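Local coordinates for protein pectate lyase 1 (PDB 1PXZ) that cleaves polygalacturonate by calcium-dependent elimination, with low pectate lyase activity, and is the major allergen of mountain cedar pollen, at residues K211-V217 and R234-H239; V217-G223 and V240-D246; Q228-R234 and I250-S256; V279-I283 and N293-R297. All coordinates share one frame; numbering follows the deposited sequence.

Contact 1: K211-V217 and R234-H239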
# COMPACT_ATOMS: atom_id res chain seq x y z
N LYS A 211 10.86 -14.38 -3.51
CA LYS A 211 10.11 -15.21 -4.45
C LYS A 211 8.76 -15.66 -3.90
O LYS A 211 7.86 -15.96 -4.70
CB LYS A 211 10.93 -16.44 -4.89
CG LYS A 211 11.96 -16.03 -5.95
CD LYS A 211 12.76 -17.23 -6.45
CE LYS A 211 14.21 -16.84 -6.72
NZ LYS A 211 14.69 -17.41 -8.02
N SER A 212 8.57 -15.71 -2.59
CA SER A 212 7.29 -16.09 -1.99
C SER A 212 6.36 -14.90 -1.76
O SER A 212 5.26 -15.09 -1.26
CB SER A 212 7.51 -16.79 -0.63
OG SER A 212 8.39 -16.00 0.16
N MET A 213 6.80 -13.69 -2.10
CA MET A 213 5.93 -12.54 -1.85
C MET A 213 4.70 -12.57 -2.74
O MET A 213 4.84 -12.76 -3.96
CB MET A 213 6.72 -11.26 -2.08
CG MET A 213 5.92 -9.97 -2.03
SD MET A 213 7.00 -8.57 -2.40
CE MET A 213 7.44 -8.92 -4.11
N LYS A 214 3.52 -12.38 -2.16
CA LYS A 214 2.28 -12.27 -2.92
C LYS A 214 1.56 -10.99 -2.53
O LYS A 214 1.31 -10.83 -1.33
CB LYS A 214 1.38 -13.48 -2.68
CG LYS A 214 2.07 -14.80 -3.07
CD LYS A 214 1.10 -15.96 -2.77
CE LYS A 214 1.45 -17.19 -3.59
NZ LYS A 214 2.84 -17.64 -3.32
N VAL A 215 1.29 -10.13 -3.51
CA VAL A 215 0.69 -8.83 -3.22
C VAL A 215 -0.44 -8.49 -4.19
O VAL A 215 -0.28 -8.73 -5.39
CB VAL A 215 1.72 -7.69 -3.30
CG1 VAL A 215 1.02 -6.35 -3.08
CG2 VAL A 215 2.82 -7.90 -2.27
N THR A 216 -1.53 -7.92 -3.68
CA THR A 216 -2.67 -7.51 -4.51
C THR A 216 -2.69 -5.98 -4.55
O THR A 216 -2.68 -5.40 -3.47
CB THR A 216 -4.02 -8.03 -3.99
OG1 THR A 216 -4.02 -9.46 -3.97
CG2 THR A 216 -5.18 -7.62 -4.89
N VAL A 217 -2.69 -5.43 -5.76
CA VAL A 217 -2.80 -3.96 -5.89
C VAL A 217 -4.10 -3.68 -6.60
O VAL A 217 -4.12 -3.93 -7.83
CB VAL A 217 -1.60 -3.38 -6.64
CG1 VAL A 217 -1.76 -1.87 -6.85
CG2 VAL A 217 -0.31 -3.68 -5.88
N ARG A 234 10.00 -7.06 -7.71
CA ARG A 234 11.10 -8.01 -7.88
C ARG A 234 10.73 -9.39 -7.34
O ARG A 234 10.11 -9.44 -6.27
CB ARG A 234 12.35 -7.62 -7.11
CG ARG A 234 13.10 -6.38 -7.53
CD ARG A 234 14.41 -6.29 -6.73
NE ARG A 234 15.21 -5.18 -7.23
CZ ARG A 234 15.08 -3.90 -6.91
NH1 ARG A 234 14.17 -3.49 -6.05
NH2 ARG A 234 15.90 -3.01 -7.46
N TYR A 235 11.12 -10.46 -8.02
CA TYR A 235 11.01 -11.84 -7.53
C TYR A 235 9.63 -12.39 -7.30
O TYR A 235 9.33 -13.53 -7.70
CB TYR A 235 11.75 -11.93 -6.17
CG TYR A 235 13.25 -11.94 -6.40
CD1 TYR A 235 13.77 -12.96 -7.18
CD2 TYR A 235 14.11 -10.99 -5.89
CE1 TYR A 235 15.12 -13.04 -7.44
CE2 TYR A 235 15.47 -11.06 -6.14
CZ TYR A 235 15.97 -12.09 -6.92
OH TYR A 235 17.31 -12.20 -7.20
N GLY A 236 8.71 -11.71 -6.62
CA GLY A 236 7.47 -12.40 -6.27
C GLY A 236 6.34 -12.24 -7.25
O GLY A 236 6.52 -12.12 -8.47
N LEU A 237 5.11 -12.22 -6.75
CA LEU A 237 3.91 -12.18 -7.58
C LEU A 237 3.07 -10.97 -7.23
O LEU A 237 2.78 -10.78 -6.04
CB LEU A 237 3.10 -13.45 -7.28
CG LEU A 237 1.67 -13.61 -7.77
CD1 LEU A 237 1.62 -13.58 -9.29
CD2 LEU A 237 1.09 -14.93 -7.26
N VAL A 238 2.68 -10.19 -8.24
CA VAL A 238 1.79 -9.07 -7.94
C VAL A 238 0.59 -9.10 -8.88
O VAL A 238 0.79 -9.12 -10.09
CB VAL A 238 2.46 -7.69 -8.10
CG1 VAL A 238 1.54 -6.64 -7.49
CG2 VAL A 238 3.83 -7.64 -7.47
N HIS A 239 -0.60 -9.08 -8.31
CA HIS A 239 -1.84 -8.95 -9.08
C HIS A 239 -2.26 -7.48 -9.11
O HIS A 239 -2.59 -6.92 -8.06
CB HIS A 239 -2.93 -9.85 -8.48
CG HIS A 239 -4.20 -9.88 -9.25
ND1 HIS A 239 -5.44 -10.00 -8.67
CD2 HIS A 239 -4.40 -9.81 -10.61
CE1 HIS A 239 -6.38 -9.99 -9.61
NE2 HIS A 239 -5.77 -9.88 -10.80
O HOH W 1 7.85 -15.88 -7.78
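Leu-237 and His-239 are joined to the facing chain by a run of backbone hydrogen bonds that starts at Met-213, just before strand 214-218, and goes on through Val-215 and Val-217. Leu-237 N donates to Met-213 O at 2.9 Å, and Leu-237 O in turn accepts from Val-215 N. The next pair repeats the pattern: His-239 N binds Val-215 O at 3.0 Å, and Val-217 N reaches His-239 O at 2.7 Å in an almost straight bond, 175° at the hydrogen. CA-H...O contacts run alongside, the shortest from Val-238 CA to Val-215 O at 3.3 Å. The strands are parallel, and they are neighbouring rungs of a right-handed parallel beta-helix, the fold of the polysaccharide lyase 1 family. Apolar packing falls on the face carrying Val-215 and Val-238, where the CG1 branch of Val-238, anti to its backbone N (chi1 -169°), meets Val-217 CG2 at 3.8 Å; Leu-201 of the facing sheet lies against Val-215 and Val-238. Before the strands begin, the aliphatic chain of Lys-211 passes the Tyr-235 ring obliquely, CG lying 3.8 Å from CD1, and Met-213 sends its methyl CE to Arg-234 O. Polar contacts belong to the Thr-216 and His-239 face: Thr-216 OG1 and His-239 ND1 both hydrogen-bond to the Tyr-321 hydroxyl, while His-239 NE2 is bonded to Glu-264. A water lies between Lys-211 O and Tyr-235 O, 2.8 Å from the latter.

Contact 2: V217-G223 and V240-D246; sequences VAFNQFG and VANNNYD
Phe-222 lies over one face of the Tyr-245 ring in an offset stack, with centroids 4.7 Å apart and planes inclined by 22°. The two side chains run side by side in the same direction, and the overlap is lateral: Phe-222 CD2 comes within 3.4 Å of Tyr-245 CE2. On the other side of the backbone Gln-221 and Asn-244 also point the same way, but their amide planes stand 86° apart. Asn-244 ND2 meets Gln-221 OE1 in the plane of that carbonyl, on a lone pair, at 2.9 Å. Next to the aromatic pair, Asn-220 and Asn-243 lie parallel, their amides only 3° from coplanar.

Behind these side chains the backbones hold a common register. Ala-241 N donates to Val-217 O at 2.9 Å, Asn-244 N to Asn-220 O, and Phe-222 N to Asn-244 O at 2.8 Å. Farther out, the row of aromatic rings continues, Phe-192 meeting Phe-222 and Phe-268 meeting Tyr-245, whose hydroxyl is hydrogen-bonded to Met-230 O. The asparagine row likewise goes on to Asn-266, which binds the backbone at Val-240 and Asn-243. Like residues repeating at one turn on successive coils, aromatics above aromatics and asparagines above asparagines, are the internal stack and asparagine ladder familiar from the parallel beta-helix of pectate lyases.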
# COMPACT_ATOMS: atom_id res chain seq x y z
N VAL A 217 -2.69 -5.43 -5.76
CA VAL A 217 -2.80 -3.96 -5.89
C VAL A 217 -4.10 -3.68 -6.60
O VAL A 217 -4.12 -3.93 -7.83
CB VAL A 217 -1.60 -3.38 -6.64
CG1 VAL A 217 -1.76 -1.87 -6.85
CG2 VAL A 217 -0.31 -3.68 -5.88
N ALA A 218 -5.14 -3.21 -5.90
CA ALA A 218 -6.45 -3.09 -6.52
C ALA A 218 -7.25 -1.82 -6.21
O ALA A 218 -7.28 -1.35 -5.08
CB ALA A 218 -7.29 -4.30 -6.08
N PHE A 219 -7.93 -1.31 -7.22
CA PHE A 219 -8.86 -0.19 -7.12
C PHE A 219 -8.17 1.10 -6.67
O PHE A 219 -8.81 1.96 -6.04
CB PHE A 219 -10.02 -0.52 -6.18
CG PHE A 219 -10.63 -1.90 -6.40
CD1 PHE A 219 -11.28 -2.16 -7.58
CD2 PHE A 219 -10.53 -2.88 -5.42
CE1 PHE A 219 -11.84 -3.43 -7.80
CE2 PHE A 219 -11.05 -4.15 -5.64
CZ PHE A 219 -11.70 -4.41 -6.84
N ASN A 220 -6.90 1.26 -6.98
CA ASN A 220 -6.15 2.46 -6.62
C ASN A 220 -6.24 3.49 -7.74
O ASN A 220 -6.38 3.12 -8.91
CB ASN A 220 -4.68 2.16 -6.33
CG ASN A 220 -4.47 1.11 -5.26
OD1 ASN A 220 -4.16 -0.05 -5.53
ND2 ASN A 220 -4.64 1.52 -4.01
N GLN A 221 -6.14 4.76 -7.36
CA GLN A 221 -6.01 5.85 -8.31
C GLN A 221 -4.54 6.23 -8.36
O GLN A 221 -4.00 6.69 -7.35
CB GLN A 221 -6.88 7.07 -7.93
CG GLN A 221 -6.54 8.28 -8.83
CD GLN A 221 -6.98 8.02 -10.28
OE1 GLN A 221 -8.08 7.58 -10.56
NE2 GLN A 221 -6.11 8.32 -11.23
N PHE A 222 -3.86 6.01 -9.49
CA PHE A 222 -2.45 6.35 -9.60
C PHE A 222 -2.29 7.67 -10.33
O PHE A 222 -2.40 7.73 -11.57
CB PHE A 222 -1.71 5.24 -10.37
CG PHE A 222 -1.44 4.03 -9.50
CD1 PHE A 222 -0.54 4.09 -8.45
CD2 PHE A 222 -2.08 2.85 -9.77
CE1 PHE A 222 -0.28 2.97 -7.66
CE2 PHE A 222 -1.85 1.72 -8.97
CZ PHE A 222 -0.98 1.79 -7.91
N GLY A 223 -2.02 8.73 -9.58
CA GLY A 223 -1.92 10.04 -10.21
C GLY A 223 -3.03 10.99 -9.85
O GLY A 223 -3.97 10.66 -9.09
N VAL A 240 -2.22 -6.87 -10.27
CA VAL A 240 -2.56 -5.45 -10.42
C VAL A 240 -3.92 -5.33 -11.08
O VAL A 240 -4.01 -5.51 -12.30
CB VAL A 240 -1.49 -4.70 -11.22
CG1 VAL A 240 -1.78 -3.20 -11.30
CG2 VAL A 240 -0.10 -4.88 -10.61
N ALA A 241 -4.99 -5.05 -10.31
CA ALA A 241 -6.34 -5.19 -10.84
C ALA A 241 -7.25 -3.99 -10.67
O ALA A 241 -7.37 -3.48 -9.56
CB ALA A 241 -7.00 -6.38 -10.11
N ASN A 242 -7.93 -3.54 -11.72
CA ASN A 242 -8.93 -2.48 -11.66
C ASN A 242 -8.40 -1.21 -10.98
O ASN A 242 -9.07 -0.58 -10.16
CB ASN A 242 -10.18 -2.97 -10.96
CG ASN A 242 -11.07 -3.75 -11.92
OD1 ASN A 242 -10.98 -3.68 -13.15
ND2 ASN A 242 -11.97 -4.48 -11.31
N ASN A 243 -7.17 -0.84 -11.37
CA ASN A 243 -6.64 0.46 -10.95
C ASN A 243 -6.76 1.48 -12.09
O ASN A 243 -6.84 1.06 -13.24
CB ASN A 243 -5.16 0.34 -10.58
CG ASN A 243 -4.85 -0.79 -9.62
OD1 ASN A 243 -4.47 -1.91 -9.99
ND2 ASN A 243 -4.99 -0.46 -8.35
N ASN A 244 -6.75 2.77 -11.78
CA ASN A 244 -6.88 3.82 -12.79
C ASN A 244 -5.60 4.64 -12.87
O ASN A 244 -5.13 5.15 -11.85
CB ASN A 244 -8.07 4.70 -12.41
CG ASN A 244 -8.58 5.59 -13.51
OD1 ASN A 244 -8.51 5.24 -14.69
ND2 ASN A 244 -9.11 6.76 -13.17
N TYR A 245 -4.99 4.77 -14.05
CA TYR A 245 -3.71 5.44 -14.16
C TYR A 245 -3.82 6.73 -14.99
O TYR A 245 -4.20 6.65 -16.16
CB TYR A 245 -2.63 4.56 -14.80
CG TYR A 245 -2.16 3.34 -14.04
CD1 TYR A 245 -3.00 2.21 -14.00
CD2 TYR A 245 -0.95 3.29 -13.38
CE1 TYR A 245 -2.60 1.09 -13.32
CE2 TYR A 245 -0.52 2.16 -12.69
CZ TYR A 245 -1.38 1.06 -12.67
OH TYR A 245 -1.01 -0.08 -11.99
N ASP A 246 -3.48 7.86 -14.39
CA ASP A 246 -3.19 9.11 -15.08
C ASP A 246 -1.82 9.02 -15.75
O ASP A 246 -1.07 8.11 -15.47
CB ASP A 246 -3.15 10.29 -14.09
CG ASP A 246 -4.52 10.64 -13.56
OD1 ASP A 246 -5.46 10.78 -14.38
OD2 ASP A 246 -4.68 10.78 -12.32
O HOH W 2 0.06 7.28 -13.15

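Contact 3: Q228-R234 and I250-S256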
# COMPACT_ATOMS: atom_id res chain seq x y z
N GLN A 228 6.53 6.99 -11.32
CA GLN A 228 6.75 5.62 -11.80
C GLN A 228 6.69 4.64 -10.64
O GLN A 228 6.35 5.04 -9.51
CB GLN A 228 8.10 5.59 -12.51
CG GLN A 228 9.29 5.76 -11.57
CD GLN A 228 9.85 7.16 -11.53
OE1 GLN A 228 10.81 7.45 -10.80
NE2 GLN A 228 9.32 8.08 -12.30
N ARG A 229 6.97 3.36 -10.86
CA ARG A 229 6.91 2.32 -9.83
C ARG A 229 5.51 2.11 -9.30
O ARG A 229 5.20 2.29 -8.11
CB ARG A 229 7.81 2.68 -8.64
CG ARG A 229 9.28 2.84 -9.03
CD ARG A 229 10.11 3.02 -7.76
NE ARG A 229 11.54 3.06 -8.06
CZ ARG A 229 12.46 3.07 -7.10
NH1 ARG A 229 12.07 3.04 -5.83
NH2 ARG A 229 13.74 3.10 -7.45
N MET A 230 4.60 1.68 -10.18
CA MET A 230 3.20 1.57 -9.77
C MET A 230 2.58 0.23 -10.14
O MET A 230 1.57 0.18 -10.85
CB MET A 230 2.37 2.70 -10.40
CG MET A 230 2.84 4.06 -9.86
SD MET A 230 1.93 5.40 -10.64
CE MET A 230 3.07 5.88 -11.94
N PRO A 231 3.11 -0.89 -9.69
CA PRO A 231 4.31 -0.99 -8.86
C PRO A 231 5.59 -1.23 -9.63
O PRO A 231 5.56 -1.51 -10.83
CB PRO A 231 4.00 -2.28 -8.06
CG PRO A 231 3.35 -3.14 -9.10
CD PRO A 231 2.51 -2.22 -9.95
N ARG A 232 6.71 -1.15 -8.92
CA ARG A 232 7.97 -1.75 -9.36
C ARG A 232 8.16 -3.00 -8.48
O ARG A 232 8.25 -2.87 -7.26
CB ARG A 232 9.18 -0.84 -9.26
CG ARG A 232 10.46 -1.45 -9.86
CD ARG A 232 11.69 -0.93 -9.15
NE ARG A 232 12.92 -1.18 -9.89
CZ ARG A 232 13.55 -2.35 -9.93
NH1 ARG A 232 13.09 -3.41 -9.28
NH2 ARG A 232 14.67 -2.49 -10.63
N ALA A 233 8.21 -4.17 -9.10
CA ALA A 233 8.30 -5.44 -8.38
C ALA A 233 9.58 -6.22 -8.65
O ALA A 233 10.17 -6.10 -9.72
CB ALA A 233 7.11 -6.29 -8.81
N ARG A 234 10.00 -7.06 -7.71
CA ARG A 234 11.10 -8.01 -7.88
C ARG A 234 10.73 -9.39 -7.34
O ARG A 234 10.11 -9.44 -6.27
CB ARG A 234 12.35 -7.62 -7.11
CG ARG A 234 13.10 -6.38 -7.53
CD ARG A 234 14.41 -6.29 -6.73
NE ARG A 234 15.21 -5.18 -7.23
CZ ARG A 234 15.08 -3.90 -6.91
NH1 ARG A 234 14.17 -3.49 -6.05
NH2 ARG A 234 15.90 -3.01 -7.46
N ILE A 250 7.78 8.13 -16.30
CA ILE A 250 8.78 7.26 -16.92
C ILE A 250 8.11 6.00 -17.46
O ILE A 250 8.18 5.71 -18.65
CB ILE A 250 9.90 6.91 -15.94
CG1 ILE A 250 10.61 8.15 -15.36
CG2 ILE A 250 10.91 5.97 -16.59
CD1 ILE A 250 11.60 7.79 -14.27
N TYR A 251 7.47 5.26 -16.56
CA TYR A 251 6.65 4.12 -16.88
C TYR A 251 5.60 3.93 -15.78
O TYR A 251 5.71 4.60 -14.75
CB TYR A 251 7.46 2.82 -16.97
CG TYR A 251 8.14 2.46 -15.67
CD1 TYR A 251 9.36 3.06 -15.34
CD2 TYR A 251 7.61 1.55 -14.75
CE1 TYR A 251 10.02 2.76 -14.16
CE2 TYR A 251 8.25 1.26 -13.57
CZ TYR A 251 9.46 1.86 -13.28
OH TYR A 251 10.09 1.55 -12.10
N ALA A 252 4.72 2.95 -16.00
CA ALA A 252 3.73 2.68 -14.95
C ALA A 252 4.07 1.44 -14.14
O ALA A 252 4.11 1.50 -12.91
CB ALA A 252 2.33 2.54 -15.51
N ILE A 253 4.24 0.33 -14.84
CA ILE A 253 4.47 -0.95 -14.16
C ILE A 253 5.83 -1.49 -14.55
O ILE A 253 6.16 -1.52 -15.74
CB ILE A 253 3.37 -1.95 -14.54
CG1 ILE A 253 1.99 -1.47 -14.07
CG2 ILE A 253 3.66 -3.35 -14.00
CD1 ILE A 253 0.85 -2.30 -14.58
N GLY A 254 6.64 -1.91 -13.58
CA GLY A 254 7.96 -2.39 -14.04
C GLY A 254 8.56 -3.33 -13.02
O GLY A 254 7.93 -3.68 -12.01
N GLY A 255 9.81 -3.73 -13.24
CA GLY A 255 10.36 -4.69 -12.28
C GLY A 255 11.64 -5.31 -12.80
O GLY A 255 12.05 -5.08 -13.94
N SER A 256 12.24 -6.12 -11.92
CA SER A 256 13.51 -6.78 -12.23
C SER A 256 13.56 -8.12 -11.51
O SER A 256 12.71 -8.38 -10.65
CB SER A 256 14.70 -5.91 -11.82
OG SER A 256 14.67 -5.61 -10.43
O HOH W 3 12.55 2.57 -11.34
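Tyr-251 and Gln-228 both have CG between the backbone N and the carbonyl carbon, at chi1 61° and 69°, the crowded position, and this turns the two side chains into each other. They cross at about a right angle, and Gln-228 CB sits over the tyrosine face, 4.0 Å from the ring centroid, in a CH-pi contact. The phenol reaches on between two arginines: Tyr-251 OH is 3.4 Å from Arg-229 CG and also touches Arg-232 CG. A water 2.8 Å from Tyr-251 OH also lies in the plane of the Arg-229 guanidinium and accepts a weak bond from its NE. Arg-229 is the predicted active-site residue, and Asp-173 and Asp-177, probable calcium ligands, lie nearby.

Strands 232-234 and 253-256 are parallel neighbours in one sheet of the beta-helix, the sheet that in this family carries the calcium site and substrate cleft. Around the cis peptide before Pro-231, Met-230 N donates to Ala-252 O at 2.8 Å in a bent bond, and Gly-254 N donates to Pro-231 O. Ala-233 N then binds Gly-254 O, and Ser-256 N binds Ala-233 O at 3.0 Å. Arg-232 stands out from the sheet, extended from CG to NE, and its guanidinium takes Ser-256 OG end-on, NH1 at 2.9 Å and NH2 at 3.1 Å, with the oxygen close to the guanidinium plane. Arg-234 NH2 lies over one face of that guanidinium, toward its rim, and Arg-232 NH1 over the centre of the Arg-234 guanidinium; Arg-234 NH1 is hydrogen-bonded to Gly-202 O.

Contact 4: V279-I283 and N293-R297; sequences VTKRI and NWVWR
At the C-terminal end of the beta-helix, strand 280-282, the last of the sheet that probably carries the calcium site, faces two tryptophans of the chain that returns as strand 296-299. The two backbones stay well apart and share no hydrogen bond, so the contact is made by the two tryptophan side chains, against side chains and carbonyls of 280-283, and Arg-282 is at its centre. Its chain is bent at chi2 (110°), which lays the methylenes and guanidinium along one face of the Trp-296 indole. Arg-282 CG is 4.0 Å from the centroid of the Trp-296 six-membered ring, a CH-pi contact. Farther along, the guanidinium lies 25° from the indole plane, with Trp-296 CE3 directly over its centre, 3.5 Å from Arg-282 CZ. The same CG also approaches the benzo rim of Trp-294 obliquely, at 3.4 Å from CZ3. Edges are used too: Lys-281 O lies at the Trp-296 edge, 3.4 Å from CH2, and Ile-283 O lies in the plane of Trp-294. Thr-280 CG2 adds a methyl beside Trp-296, 3.9 Å from CE3.

Second partners fix these groups. Arg-282 NH2 hydrogen-bonds to Ser-312 OG and Val-310 O, and Trp-296 NE1 to Pro-259 O. An arginine laid flat along an indole, its N-H groups left able to bond other partners, is a common planar packing, here closing the corner between two sheets at the last coil of the parallel beta-helix.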
# COMPACT_ATOMS: atom_id res chain seq x y z
N VAL A 279 3.55 1.18 -21.07
CA VAL A 279 3.13 1.08 -19.66
C VAL A 279 4.21 0.38 -18.85
O VAL A 279 4.51 0.78 -17.72
CB VAL A 279 1.83 0.27 -19.58
CG1 VAL A 279 1.56 -0.21 -18.14
CG2 VAL A 279 0.64 1.06 -20.13
N THR A 280 4.78 -0.67 -19.43
CA THR A 280 5.75 -1.59 -18.86
C THR A 280 7.20 -1.18 -19.04
O THR A 280 7.62 -0.54 -20.01
CB THR A 280 5.65 -2.99 -19.53
OG1 THR A 280 5.41 -2.82 -20.94
CG2 THR A 280 4.48 -3.78 -18.97
N LYS A 281 8.01 -1.58 -18.06
CA LYS A 281 9.44 -1.41 -18.14
C LYS A 281 10.17 -2.56 -17.44
O LYS A 281 10.02 -2.75 -16.23
CB LYS A 281 9.92 -0.08 -17.52
CG LYS A 281 11.38 0.18 -17.91
CD LYS A 281 11.75 1.63 -17.65
CE LYS A 281 13.27 1.80 -17.71
NZ LYS A 281 13.84 2.18 -16.39
N ARG A 282 10.96 -3.32 -18.20
CA ARG A 282 11.80 -4.37 -17.66
C ARG A 282 13.18 -3.82 -17.35
O ARG A 282 13.83 -3.18 -18.18
CB ARG A 282 11.97 -5.55 -18.62
CG ARG A 282 10.80 -6.52 -18.59
CD ARG A 282 10.05 -6.40 -19.91
NE ARG A 282 9.08 -7.49 -20.06
CZ ARG A 282 7.85 -7.22 -20.51
NH1 ARG A 282 7.55 -5.96 -20.82
NH2 ARG A 282 7.00 -8.22 -20.63
N ILE A 283 13.64 -4.10 -16.15
CA ILE A 283 14.94 -3.58 -15.72
C ILE A 283 15.91 -4.71 -15.47
O ILE A 283 15.56 -5.67 -14.78
CB ILE A 283 14.69 -2.72 -14.47
CG1 ILE A 283 13.83 -1.49 -14.77
CG2 ILE A 283 15.98 -2.32 -13.79
CD1 ILE A 283 12.92 -1.04 -13.65
N ASN A 293 11.25 -14.89 -20.52
CA ASN A 293 10.71 -15.94 -19.64
C ASN A 293 9.81 -15.33 -18.57
O ASN A 293 9.02 -16.05 -17.96
CB ASN A 293 11.85 -16.73 -19.00
CG ASN A 293 12.57 -17.62 -20.01
OD1 ASN A 293 13.76 -17.91 -19.89
ND2 ASN A 293 11.87 -18.07 -21.03
N TRP A 294 9.94 -14.01 -18.34
CA TRP A 294 9.15 -13.45 -17.24
C TRP A 294 7.67 -13.45 -17.58
O TRP A 294 7.21 -13.16 -18.67
CB TRP A 294 9.62 -12.02 -16.96
CG TRP A 294 11.04 -11.85 -16.56
CD1 TRP A 294 12.01 -12.79 -16.39
CD2 TRP A 294 11.65 -10.57 -16.25
NE1 TRP A 294 13.19 -12.18 -16.00
CE2 TRP A 294 12.99 -10.83 -15.91
CE3 TRP A 294 11.15 -9.27 -16.25
CZ2 TRP A 294 13.87 -9.80 -15.55
CZ3 TRP A 294 12.03 -8.25 -15.89
CH2 TRP A 294 13.37 -8.52 -15.56
N VAL A 295 6.81 -13.77 -16.62
CA VAL A 295 5.40 -13.88 -16.98
C VAL A 295 4.72 -12.57 -16.59
O VAL A 295 4.42 -12.35 -15.42
CB VAL A 295 4.75 -15.08 -16.28
CG1 VAL A 295 3.24 -15.05 -16.47
CG2 VAL A 295 5.30 -16.41 -16.82
N TRP A 296 4.58 -11.71 -17.59
CA TRP A 296 3.92 -10.42 -17.41
C TRP A 296 2.70 -10.39 -18.31
O TRP A 296 2.82 -10.26 -19.53
CB TRP A 296 4.85 -9.25 -17.74
CG TRP A 296 5.98 -9.04 -16.79
CD1 TRP A 296 6.54 -9.90 -15.91
CD2 TRP A 296 6.72 -7.81 -16.64
NE1 TRP A 296 7.57 -9.32 -15.22
CE2 TRP A 296 7.69 -8.02 -15.66
CE3 TRP A 296 6.64 -6.55 -17.26
CZ2 TRP A 296 8.59 -7.03 -15.27
CZ3 TRP A 296 7.53 -5.55 -16.87
CH2 TRP A 296 8.49 -5.81 -15.87
N ARG A 297 1.51 -10.51 -17.73
CA ARG A 297 0.29 -10.61 -18.50
C ARG A 297 -0.62 -9.38 -18.38
O ARG A 297 -0.70 -8.76 -17.31
CB ARG A 297 -0.53 -11.83 -18.08
CG ARG A 297 0.27 -13.10 -17.89
CD ARG A 297 -0.62 -14.31 -18.19
NE ARG A 297 -1.68 -14.46 -17.20
CZ ARG A 297 -1.60 -15.36 -16.22
NH1 ARG A 297 -0.51 -16.12 -16.15
NH2 ARG A 297 -2.58 -15.49 -15.32

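Overall arrangement
Contacts 1, 2 and 3 join successive coils of the beta-helix through parallel backbone ladders, whereas contact 4 bridges two sheets at its end with no backbone hydrogen bond, through tryptophan side chains. Contacts 1 and 2 share strands 214-218 and 237-241, contact 2 carrying the same pairing past a turn; contact 3 belongs to the other sheet. Contacts 2 and 3 are buried, contacts 1 and 4 only partly so. Contact 3 meets the interior faces of contacts 1 and 2: Val-238 packs on Ala-233, Phe-222 on Met-230. Strand 280-282 of contact 4 extends the sheet of contact 3, Gly-255 O facing Ile-283 N. Chemistry follows place: valines and stacked aromatics inside, arginines where contact 3 borders the probable active site, indoles at the end.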